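Local coordinates for protein CocE/NonD family hydrolase (Staphylococcus aureus subsp. aureus COL, PDB 3III) that is probably a serine hydrolase of the alpha/beta-hydrolase fold, related to cocaine esterase and X-Pro dipeptidyl-peptidases, that cleaves ester or amide bonds, at residues Q3-H15 / I26-M38. Sequence-based numbering, arbitrary orientation. Where two conformers were deposited one is given.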
loop_
_atom_site.group_PDB
_atom_site.type_symbol
_atom_site.label_atom_id
_atom_site.label_comp_id
_atom_site.label_asym_id
_atom_site.label_seq_id
_atom_site.Cartn_x
_atom_site.Cartn_y
_atom_site.Cartn_z
ATOM N N GLN A 3 21.650 -32.457 -0.637
ATOM C CA GLN A 3 20.217 -32.825 -0.983
ATOM C C GLN A 3 19.626 -31.800 -1.985
ATOM O O GLN A 3 20.343 -30.900 -2.488
ATOM C CB GLN A 3 19.303 -33.115 0.271
ATOM C CG GLN A 3 18.996 -31.948 1.276
ATOM C CD GLN A 3 17.927 -30.955 0.787
ATOM O OE1 GLN A 3 17.135 -31.269 -0.086
ATOM N NE2 GLN A 3 17.916 -29.756 1.353
ATOM N N HIS A 4 18.351 -31.970 -2.323
ATOM C CA HIS A 4 17.877 -31.389 -3.548
ATOM C C HIS A 4 17.765 -29.857 -3.500
ATOM O O HIS A 4 17.796 -29.233 -4.538
ATOM C CB HIS A 4 16.589 -32.048 -4.021
ATOM C CG HIS A 4 15.350 -31.605 -3.311
ATOM N ND1 HIS A 4 14.443 -30.734 -3.881
ATOM C CD2 HIS A 4 14.801 -32.009 -2.138
ATOM C CE1 HIS A 4 13.416 -30.578 -3.065
ATOM N NE2 HIS A 4 13.601 -31.355 -2.008
ATOM N N LEU A 5 17.700 -29.288 -2.294
ATOM C CA LEU A 5 17.622 -27.850 -2.151
ATOM C C LEU A 5 18.974 -27.149 -2.415
ATOM O O LEU A 5 19.002 -25.922 -2.457
ATOM C CB LEU A 5 17.013 -27.451 -0.800
ATOM C CG LEU A 5 15.551 -27.807 -0.522
ATOM C CD1 LEU A 5 15.168 -27.318 0.904
ATOM C CD2 LEU A 5 14.674 -27.210 -1.587
ATOM N N LEU A 6 20.073 -27.899 -2.638
ATOM C CA LEU A 6 21.328 -27.291 -3.163
ATOM C C LEU A 6 21.283 -27.192 -4.699
ATOM O O LEU A 6 22.127 -26.508 -5.346
ATOM C CB LEU A 6 22.593 -28.076 -2.729
ATOM C CG LEU A 6 22.912 -28.115 -1.227
ATOM C CD1 LEU A 6 24.152 -29.011 -0.927
ATOM C CD2 LEU A 6 23.040 -26.651 -0.640
ATOM N N GLY A 7 20.302 -27.873 -5.286
ATOM C CA GLY A 7 20.131 -27.878 -6.716
ATOM C C GLY A 7 21.214 -28.673 -7.429
ATOM O O GLY A 7 21.976 -29.383 -6.829
ATOM N N ASN A 8 21.284 -28.498 -8.730
ATOM C CA ASN A 8 22.169 -29.272 -9.551
ATOM C C ASN A 8 23.082 -28.385 -10.383
ATOM O O ASN A 8 22.680 -27.923 -11.455
ATOM C CB ASN A 8 21.361 -30.110 -10.501
ATOM C CG ASN A 8 22.219 -31.097 -11.258
ATOM O OD1 ASN A 8 23.457 -31.000 -11.268
ATOM N ND2 ASN A 8 21.573 -32.073 -11.878
ATOM N N PRO A 9 24.307 -28.186 -9.919
ATOM C CA PRO A 9 25.178 -27.235 -10.594
ATOM C C PRO A 9 25.707 -27.719 -11.937
ATOM O O PRO A 9 26.490 -26.990 -12.556
ATOM C CB PRO A 9 26.324 -27.069 -9.608
ATOM C CG PRO A 9 26.263 -28.258 -8.729
ATOM C CD PRO A 9 24.860 -28.623 -8.626
ATOM N N LYS A 10 25.307 -28.946 -12.347
ATOM C CA LYS A 10 25.653 -29.534 -13.639
ATOM C C LYS A 10 24.769 -29.037 -14.768
ATOM O O LYS A 10 25.144 -29.140 -15.957
ATOM C CB LYS A 10 25.573 -31.081 -13.596
ATOM C CG LYS A 10 26.486 -31.716 -12.542
ATOM C CD LYS A 10 27.979 -31.522 -12.871
ATOM C CE LYS A 10 28.887 -32.280 -11.899
ATOM N NZ LYS A 10 30.339 -32.200 -12.276
ATOM N N LEU A 11 23.639 -28.437 -14.412
ATOM C CA LEU A 11 22.667 -28.010 -15.393
ATOM C C LEU A 11 23.012 -26.585 -15.747
ATOM O O LEU A 11 23.680 -25.904 -14.957
ATOM C CB LEU A 11 21.263 -28.067 -14.790
ATOM C CG LEU A 11 20.943 -29.424 -14.158
ATOM C CD1 LEU A 11 19.822 -29.311 -13.131
ATOM C CD2 LEU A 11 20.631 -30.428 -15.271
ATOM N N THR A 12 22.601 -26.162 -16.938
ATOM C CA THR A 12 22.635 -24.747 -17.346
ATOM C C THR A 12 21.244 -24.161 -17.092
ATOM O O THR A 12 20.247 -24.804 -17.331
ATOM C CB THR A 12 23.049 -24.551 -18.857
ATOM O OG1 THR A 12 23.523 -23.221 -19.044
ATOM C CG2 THR A 12 21.885 -24.764 -19.863
ATOM N N VAL A 13 21.195 -22.941 -16.583
ATOM C CA VAL A 13 19.973 -22.219 -16.410
ATOM C C VAL A 13 19.335 -21.878 -17.770
ATOM O O VAL A 13 20.021 -21.402 -18.697
ATOM C CB VAL A 13 20.244 -20.936 -15.598
ATOM C CG1 VAL A 13 19.057 -19.983 -15.650
ATOM C CG2 VAL A 13 20.662 -21.321 -14.096
ATOM N N THR A 14 18.015 -22.084 -17.837
ATOM C CA THR A 14 17.214 -21.780 -19.027
ATOM C C THR A 14 17.178 -20.265 -19.147
ATOM O O THR A 14 16.888 -19.544 -18.185
ATOM C CB THR A 14 15.815 -22.369 -18.910
ATOM O OG1 THR A 14 15.959 -23.773 -18.677
ATOM C CG2 THR A 14 14.976 -22.102 -20.194
ATOM N N HIS A 15 17.593 -19.801 -20.303
ATOM C CA HIS A 15 17.688 -18.380 -20.580
ATOM C C HIS A 15 16.138 -18.053 -20.924
ATOM O O HIS A 15 15.503 -18.657 -21.840
ATOM C CB HIS A 15 18.873 -18.067 -21.653
ATOM C CG HIS A 15 20.353 -18.465 -21.285
ATOM N ND1 HIS A 15 21.255 -18.900 -22.250
ATOM C CD2 HIS A 15 21.125 -18.362 -20.165
ATOM C CE1 HIS A 15 22.466 -19.138 -21.734
ATOM N NE2 HIS A 15 22.435 -18.812 -20.474
ATOM N N ILE A 26 12.609 -26.781 -17.753
ATOM C CA ILE A 26 13.513 -25.672 -17.607
ATOM C C ILE A 26 14.358 -25.848 -16.348
ATOM O O ILE A 26 14.066 -26.708 -15.515
ATOM C CB ILE A 26 12.735 -24.339 -17.567
ATOM C CG1 ILE A 26 11.969 -24.214 -16.266
ATOM C CG2 ILE A 26 11.786 -24.264 -18.784
ATOM C CD1 ILE A 26 11.549 -22.774 -15.890
ATOM N N VAL A 27 15.404 -25.037 -16.255
ATOM C CA VAL A 27 16.266 -24.955 -15.075
ATOM C C VAL A 27 16.252 -23.473 -14.635
ATOM O O VAL A 27 16.633 -22.593 -15.417
ATOM C CB VAL A 27 17.705 -25.438 -15.401
ATOM C CG1 VAL A 27 18.663 -25.270 -14.242
ATOM C CG2 VAL A 27 17.709 -26.918 -15.895
ATOM N N VAL A 28 15.899 -23.235 -13.378
ATOM C CA VAL A 28 15.668 -21.887 -12.818
ATOM C C VAL A 28 16.884 -21.520 -11.986
ATOM O O VAL A 28 17.409 -22.356 -11.269
ATOM C CB VAL A 28 14.338 -21.834 -11.949
ATOM C CG1 VAL A 28 14.194 -20.463 -11.146
ATOM C CG2 VAL A 28 13.123 -22.077 -12.822
ATOM N N ASP A 29 17.298 -20.260 -12.084
ATOM C CA ASP A 29 18.370 -19.711 -11.258
ATOM C C ASP A 29 17.771 -19.311 -9.905
ATOM O O ASP A 29 17.496 -18.157 -9.649
ATOM C CB ASP A 29 19.040 -18.514 -11.935
ATOM C CG ASP A 29 18.017 -17.467 -12.479
ATOM O OD1 ASP A 29 16.895 -17.770 -12.922
ATOM O OD2 ASP A 29 18.321 -16.320 -12.416
ATOM N N SER A 30 17.510 -20.292 -9.046
ATOM C CA SER A 30 16.903 -19.997 -7.760
ATOM C C SER A 30 17.897 -19.220 -6.875
ATOM O O SER A 30 19.062 -19.547 -6.823
ATOM C CB SER A 30 16.473 -21.279 -7.026
ATOM O OG SER A 30 16.085 -20.958 -5.695
ATOM N N VAL A 31 17.398 -18.200 -6.201
ATOM C CA VAL A 31 18.152 -17.365 -5.251
ATOM C C VAL A 31 18.573 -18.174 -3.998
ATOM O O VAL A 31 19.621 -17.921 -3.411
ATOM C CB VAL A 31 17.215 -16.118 -4.897
ATOM C CG1 VAL A 31 17.542 -15.463 -3.577
ATOM C CG2 VAL A 31 17.295 -15.147 -6.051
ATOM N N GLN A 32 17.694 -19.087 -3.561
ATOM C CA GLN A 32 17.877 -19.844 -2.336
ATOM C C GLN A 32 18.494 -21.219 -2.580
ATOM O O GLN A 32 19.238 -21.719 -1.767
ATOM C CB GLN A 32 16.504 -20.031 -1.657
ATOM C CG GLN A 32 15.814 -18.698 -1.377
ATOM C CD GLN A 32 14.968 -18.120 -2.516
ATOM O OE1 GLN A 32 14.654 -18.805 -3.529
ATOM N NE2 GLN A 32 14.576 -16.827 -2.345
ATOM N N TYR A 33 18.141 -21.840 -3.713
ATOM C CA TYR A 33 18.321 -23.252 -3.903
ATOM C C TYR A 33 19.107 -23.651 -5.167
ATOM O O TYR A 33 18.956 -24.762 -5.676
ATOM C CB TYR A 33 16.948 -23.951 -3.934
ATOM C CG TYR A 33 16.032 -23.593 -2.771
ATOM C CD1 TYR A 33 16.452 -23.792 -1.447
ATOM C CD2 TYR A 33 14.751 -23.066 -2.988
ATOM C CE1 TYR A 33 15.644 -23.510 -0.401
ATOM C CE2 TYR A 33 13.908 -22.806 -1.932
ATOM C CZ TYR A 33 14.351 -22.997 -0.646
ATOM O OH TYR A 33 13.503 -22.729 0.423
ATOM N N GLY A 34 19.889 -22.738 -5.698
ATOM C CA GLY A 34 20.778 -23.042 -6.822
ATOM C C GLY A 34 20.024 -23.375 -8.126
ATOM O O GLY A 34 18.921 -22.892 -8.365
ATOM N N ASN A 35 20.625 -24.203 -8.979
ATOM C CA ASN A 35 19.977 -24.565 -10.234
ATOM C C ASN A 35 18.853 -25.593 -10.033
ATOM O O ASN A 35 19.109 -26.758 -9.660
ATOM C CB ASN A 35 20.965 -25.129 -11.211
ATOM C CG ASN A 35 21.927 -24.089 -11.721
ATOM O OD1 ASN A 35 21.783 -22.902 -11.425
ATOM N ND2 ASN A 35 22.954 -24.535 -12.397
ATOM N N GLN A 36 17.627 -25.174 -10.309
ATOM C CA GLN A 36 16.458 -26.008 -10.001
ATOM C C GLN A 36 15.646 -26.361 -11.240
ATOM O O GLN A 36 15.066 -25.484 -11.888
ATOM C CB GLN A 36 15.566 -25.265 -8.999
ATOM C CG GLN A 36 16.155 -25.224 -7.615
ATOM C CD GLN A 36 16.120 -26.543 -6.920
ATOM O OE1 GLN A 36 15.229 -27.334 -7.184
ATOM N NE2 GLN A 36 17.097 -26.809 -6.043
ATOM N N GLU A 37 15.593 -27.647 -11.536
ATOM C CA GLU A 37 14.785 -28.217 -12.618
ATOM C C GLU A 37 13.291 -28.257 -12.253
ATOM O O GLU A 37 12.915 -28.614 -11.164
ATOM C CB GLU A 37 15.206 -29.682 -12.887
ATOM C CG GLU A 37 16.659 -29.942 -13.147
ATOM C CD GLU A 37 17.102 -31.429 -12.897
ATOM O OE1 GLU A 37 17.662 -31.762 -11.789
ATOM O OE2 GLU A 37 16.920 -32.244 -13.834
HETATM N N MSE A 38 12.458 -27.900 -13.208
HETATM C CA MSE A 38 11.065 -27.926 -13.057
HETATM C C MSE A 38 10.476 -27.856 -14.443
HETATM O O MSE A 38 11.212 -27.683 -15.429
HETATM C CB MSE A 38 10.592 -26.751 -12.200
HETATM C CG MSE A 38 10.785 -25.392 -12.826
HETATM SE SE MSE A 38 10.316 -24.008 -11.454
HETATM C CE MSE A 38 11.884 -24.272 -10.168
HETATM O O HOH W 1 20.371 -24.213 -1.097
HETATM O O HOH W 2 23.040 -25.609 -7.912
#
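Val27 stands on the outer strand 22-30 with both methyls under the N-terminal segment, CG1 and CG2 each 3.9 Å from Leu11 CB. Val13 lies beyond it and sends CG2 to Asp29 CB and to the amide of Asn35, its side chain roughly perpendicular to that of Asn35. At the far end Leu5 and Tyr33 run side by side, and Leu5 CD2 sits over one ring face, 4.0 Å from the Tyr33 centroid. Gln32 CB covers the opposite face, so the ring is sandwiched, and Phe112 and Arg306 also touch the Tyr33 side chain.

Polar bonds then pin the segment in three places. The Gln36 chain, bent at chi2 (-72°), turns its amide back toward the 3-10 turn, where NE2 gives one in-plane N-H to His4 O at 2.9 Å and the other to Tyr33 O at 2.8 Å; these two bonds fix the flat group's rotation. His4 O also accepts from Gly7 N. Midway, Asn8 N meets a lone pair of Asn35 O at 2.9 Å, while Asn8 OD1 closes an Asx turn with Lys10 N. Thr14 grips Val27 twice: its N donates to Val27 O, and OG1, anti to its own carbonyl carbon (chi1 -56°), accepts from Val27 N at 2.8 Å. Two waters link the segments further, one donating to both Leu5 O and Gln32 O, the other donating to Leu6 O and accepting from Asn35 N.

An irregular N-terminal arm thus docks on the 22-30/36-47 beta-hairpin, partly occupying the edge of the central mixed sheet of an alpha/beta-hydrolase domain.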